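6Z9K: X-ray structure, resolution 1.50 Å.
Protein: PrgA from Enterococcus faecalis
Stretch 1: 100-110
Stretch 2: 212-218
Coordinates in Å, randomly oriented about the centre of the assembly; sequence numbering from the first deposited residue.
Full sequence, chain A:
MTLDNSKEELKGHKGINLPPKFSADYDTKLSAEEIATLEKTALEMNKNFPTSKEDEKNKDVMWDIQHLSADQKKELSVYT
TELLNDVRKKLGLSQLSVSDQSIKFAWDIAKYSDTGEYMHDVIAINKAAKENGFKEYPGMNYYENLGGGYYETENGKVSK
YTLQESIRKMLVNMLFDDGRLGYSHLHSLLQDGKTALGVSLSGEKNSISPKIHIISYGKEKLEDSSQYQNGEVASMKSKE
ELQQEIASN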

# COMPACT_ATOMS: atom_id res chain seq x y z
N ASP A 100 -1.13 16.09 0.73
CA ASP A 100 -2.10 16.32 1.84
C ASP A 100 -3.46 15.76 1.41
O ASP A 100 -4.13 15.17 2.24
CB ASP A 100 -2.13 17.80 2.18
CG ASP A 100 -0.71 18.27 2.46
OD1 ASP A 100 -0.07 17.64 3.33
OD2 ASP A 100 -0.22 19.14 1.70
N GLN A 101 -3.81 15.91 0.15
CA GLN A 101 -5.10 15.45 -0.41
C GLN A 101 -5.21 13.93 -0.28
O GLN A 101 -6.21 13.43 0.22
CB GLN A 101 -5.20 15.85 -1.88
CG GLN A 101 -6.43 15.33 -2.57
CD GLN A 101 -6.59 16.01 -3.92
OE1 GLN A 101 -5.78 15.85 -4.82
NE2 GLN A 101 -7.71 16.71 -4.06
N SER A 102 -4.20 13.19 -0.71
CA SER A 102 -4.26 11.70 -0.70
C SER A 102 -4.29 11.19 0.75
O SER A 102 -5.01 10.22 1.07
CB SER A 102 -3.16 11.11 -1.53
OG SER A 102 -1.88 11.20 -0.89
N ILE A 103 -3.52 11.81 1.63
CA ILE A 103 -3.45 11.44 3.08
C ILE A 103 -4.81 11.69 3.72
O ILE A 103 -5.35 10.83 4.40
CB ILE A 103 -2.31 12.19 3.74
CG1 ILE A 103 -0.99 11.71 3.17
CG2 ILE A 103 -2.34 12.03 5.25
CD1 ILE A 103 0.18 12.59 3.62
N LYS A 104 -5.37 12.86 3.51
CA LYS A 104 -6.65 13.23 4.17
C LYS A 104 -7.73 12.28 3.69
O LYS A 104 -8.55 11.86 4.51
CB LYS A 104 -7.05 14.69 3.90
CG LYS A 104 -8.36 15.11 4.57
CD LYS A 104 -8.68 16.54 4.30
CE LYS A 104 -10.05 16.97 4.78
NZ LYS A 104 -11.16 16.26 4.09
N PHE A 105 -7.76 11.98 2.40
CA PHE A 105 -8.79 11.09 1.85
C PHE A 105 -8.64 9.74 2.52
O PHE A 105 -9.65 9.15 3.02
CB PHE A 105 -8.68 11.03 0.33
CG PHE A 105 -9.67 10.17 -0.40
CD1 PHE A 105 -10.91 9.80 0.11
CD2 PHE A 105 -9.34 9.80 -1.70
CE1 PHE A 105 -11.79 9.07 -0.65
CE2 PHE A 105 -10.22 9.05 -2.44
CZ PHE A 105 -11.43 8.68 -1.92
N ALA A 106 -7.41 9.20 2.53
CA ALA A 106 -7.20 7.87 3.14
C ALA A 106 -7.65 7.83 4.61
O ALA A 106 -8.31 6.84 5.05
CB ALA A 106 -5.75 7.47 3.05
N TRP A 107 -7.31 8.86 5.39
CA TRP A 107 -7.62 8.86 6.84
C TRP A 107 -9.12 9.06 7.05
O TRP A 107 -9.64 8.54 8.06
CB TRP A 107 -6.70 9.84 7.60
CG TRP A 107 -5.35 9.21 7.74
CD1 TRP A 107 -4.27 9.40 6.90
CD2 TRP A 107 -4.95 8.20 8.69
NE1 TRP A 107 -3.22 8.62 7.32
CE2 TRP A 107 -3.61 7.86 8.40
CE3 TRP A 107 -5.57 7.59 9.78
CZ2 TRP A 107 -2.90 6.93 9.17
CZ3 TRP A 107 -4.88 6.65 10.51
CH2 TRP A 107 -3.55 6.35 10.22
N ASP A 108 -9.81 9.79 6.16
CA ASP A 108 -11.28 9.86 6.22
C ASP A 108 -11.87 8.46 5.99
O ASP A 108 -12.82 8.07 6.74
CB ASP A 108 -11.82 10.95 5.31
CG ASP A 108 -11.64 12.35 5.82
OD1 ASP A 108 -11.18 12.52 7.00
OD2 ASP A 108 -11.93 13.27 5.03
N ILE A 109 -11.36 7.73 5.01
CA ILE A 109 -11.89 6.34 4.79
C ILE A 109 -11.69 5.55 6.08
O ILE A 109 -12.57 4.83 6.50
CB ILE A 109 -11.27 5.70 3.55
CG1 ILE A 109 -11.73 6.38 2.25
CG2 ILE A 109 -11.50 4.17 3.56
CD1 ILE A 109 -11.08 5.89 0.98
N ALA A 110 -10.52 5.65 6.69
CA ALA A 110 -10.18 4.85 7.89
C ALA A 110 -11.14 5.22 9.02
O ALA A 110 -11.74 4.29 9.65
CB ALA A 110 -8.70 5.06 8.20
N ILE A 212 -4.99 -2.09 7.38
CA ILE A 212 -4.20 -1.17 6.53
C ILE A 212 -5.05 -0.84 5.31
O ILE A 212 -5.43 -1.76 4.57
CB ILE A 212 -2.89 -1.83 6.09
CG1 ILE A 212 -2.09 -2.33 7.30
CG2 ILE A 212 -2.13 -0.83 5.20
CD1 ILE A 212 -0.91 -3.25 6.95
N HIS A 213 -5.27 0.44 5.07
CA HIS A 213 -6.06 0.93 3.92
C HIS A 213 -5.08 1.59 2.93
O HIS A 213 -4.52 2.63 3.26
CB HIS A 213 -7.11 1.98 4.36
CG HIS A 213 -8.03 1.57 5.47
ND1 HIS A 213 -9.36 1.23 5.24
CD2 HIS A 213 -7.87 1.51 6.82
CE1 HIS A 213 -9.94 0.93 6.40
NE2 HIS A 213 -9.05 1.10 7.38
N ILE A 214 -4.90 0.97 1.77
CA ILE A 214 -4.13 1.59 0.67
C ILE A 214 -5.13 2.21 -0.30
O ILE A 214 -5.90 1.51 -0.92
CB ILE A 214 -3.18 0.57 0.01
CG1 ILE A 214 -2.17 0.03 1.02
CG2 ILE A 214 -2.52 1.24 -1.21
CD1 ILE A 214 -1.11 -0.93 0.44
N ILE A 215 -5.14 3.54 -0.35
CA ILE A 215 -6.07 4.37 -1.14
C ILE A 215 -5.30 4.94 -2.35
O ILE A 215 -4.27 5.56 -2.15
CB ILE A 215 -6.71 5.44 -0.26
CG1 ILE A 215 -7.34 4.84 1.02
CG2 ILE A 215 -7.70 6.21 -1.12
CD1 ILE A 215 -8.26 3.70 0.78
N SER A 216 -5.72 4.63 -3.56
CA SER A 216 -4.98 5.14 -4.75
C SER A 216 -5.94 5.41 -5.89
O SER A 216 -7.04 4.85 -5.94
CB SER A 216 -3.89 4.17 -5.13
OG SER A 216 -4.40 2.88 -5.43
N TYR A 217 -5.57 6.33 -6.78
CA TYR A 217 -6.49 6.82 -7.82
C TYR A 217 -5.70 7.70 -8.78
O TYR A 217 -4.54 8.09 -8.48
CB TYR A 217 -7.62 7.65 -7.16
CG TYR A 217 -7.10 8.73 -6.25
CD1 TYR A 217 -6.70 9.99 -6.72
CD2 TYR A 217 -6.98 8.49 -4.87
CE1 TYR A 217 -6.16 10.95 -5.87
CE2 TYR A 217 -6.39 9.42 -4.04
CZ TYR A 217 -6.03 10.67 -4.51
OH TYR A 217 -5.47 11.65 -3.71
N GLY A 218 -6.36 8.01 -9.88
CA GLY A 218 -5.96 9.07 -10.79
C GLY A 218 -6.87 10.28 -10.76
O GLY A 218 -7.87 10.27 -10.05
O HOH W 1 -4.34 13.64 -4.79

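A helix that packs on a β-strand meets a simple constraint: side chains along the strand alternate in direction, so only every second residue can reach the helix, and the helix must answer with the residues that recur on one of its faces. The contact between residues 100-110 and 212-218 of PrgA is a compact example. The strand directs the CA-to-CB bonds of His213, Ile215 and Tyr217 toward the helix, while those of Ile214 and Ser216 point away. The two axes approach to 8.6 Å, and their N-to-C directions differ by 135°, so later strand residues meet earlier helix residues: Tyr217 lies by Gln101, Ser102 and Phe105, and His213 by Ile109 and Ala110.

Ile215 and Tyr217 each have 81 Å² covered by the helix, more than any other residue of the pair. Ile215 sits where the backbones come close, its CA 5.6 Å from the CA of Ala106. The small side chain of Ala106 accompanies this near approach, with Ala106 CB 3.7 Å from Ile215 CG1. Around it, the branched side chain of Ile215 touches larger neighbours. Its CD1, placed by chi angles that are both m, lies 3.6 Å from CD1 of Ile109, and its CG2 lies over one face of the Phe105 ring, 4.0 Å from Phe105 CD2, while also coming within 4.0 Å of Ile109 CD1. One isoleucine thus engages three helix residues spaced so that they share a face, entirely through apolar packing.

Tyr217 combines apolar and polar surroundings. Its chi1 is p, and the ring reaches along the first turns of the helix. Tyr217 CE2 approaches Phe105 CD2 to 3.8 Å, near the plane of the phenylalanine ring and at its edge. The ring centroids are 5.8 Å apart and the planes meet at 52°, an oblique arrangement that is neither a stack nor an edge-to-face pair. Farther out, Tyr217 OH comes within 3.2 Å of Ser102 CB, a close contact with carbon rather than a hydrogen bond. The hydroxyl finds its polar link through a water, which lies 2.5 Å from Tyr217 OH and donates a hydrogen bond to Gln101 OE1 over 2.6 Å. Although the CA-to-CB bond of Gln101 points sideways, the end of its side chain comes nearer the strand, which makes this bridge possible.

His213, with 59 Å² covered, completes the series. Ala110 CA stands over one face of the imidazole, 4.2 Å from the ring centroid and 18° off the ring normal, a CH-pi contact; Ala110 CB also lies 3.9 Å from His213 CD2. Ile109 CG2 adds a contact at 4.0 Å from His213 ND1. Both ring nitrogens are hydrogen-bonded elsewhere in the structure.

No direct hydrogen bond or salt bridge crosses between the two segments. The 415 Å² buried between them comes mostly from apolar and aromatic residues, supplemented by one water bridge, while backbone hydrogen bonds such as Ala106 N to Ser102 O, 3.0 Å, maintain the helix that presents these side chains.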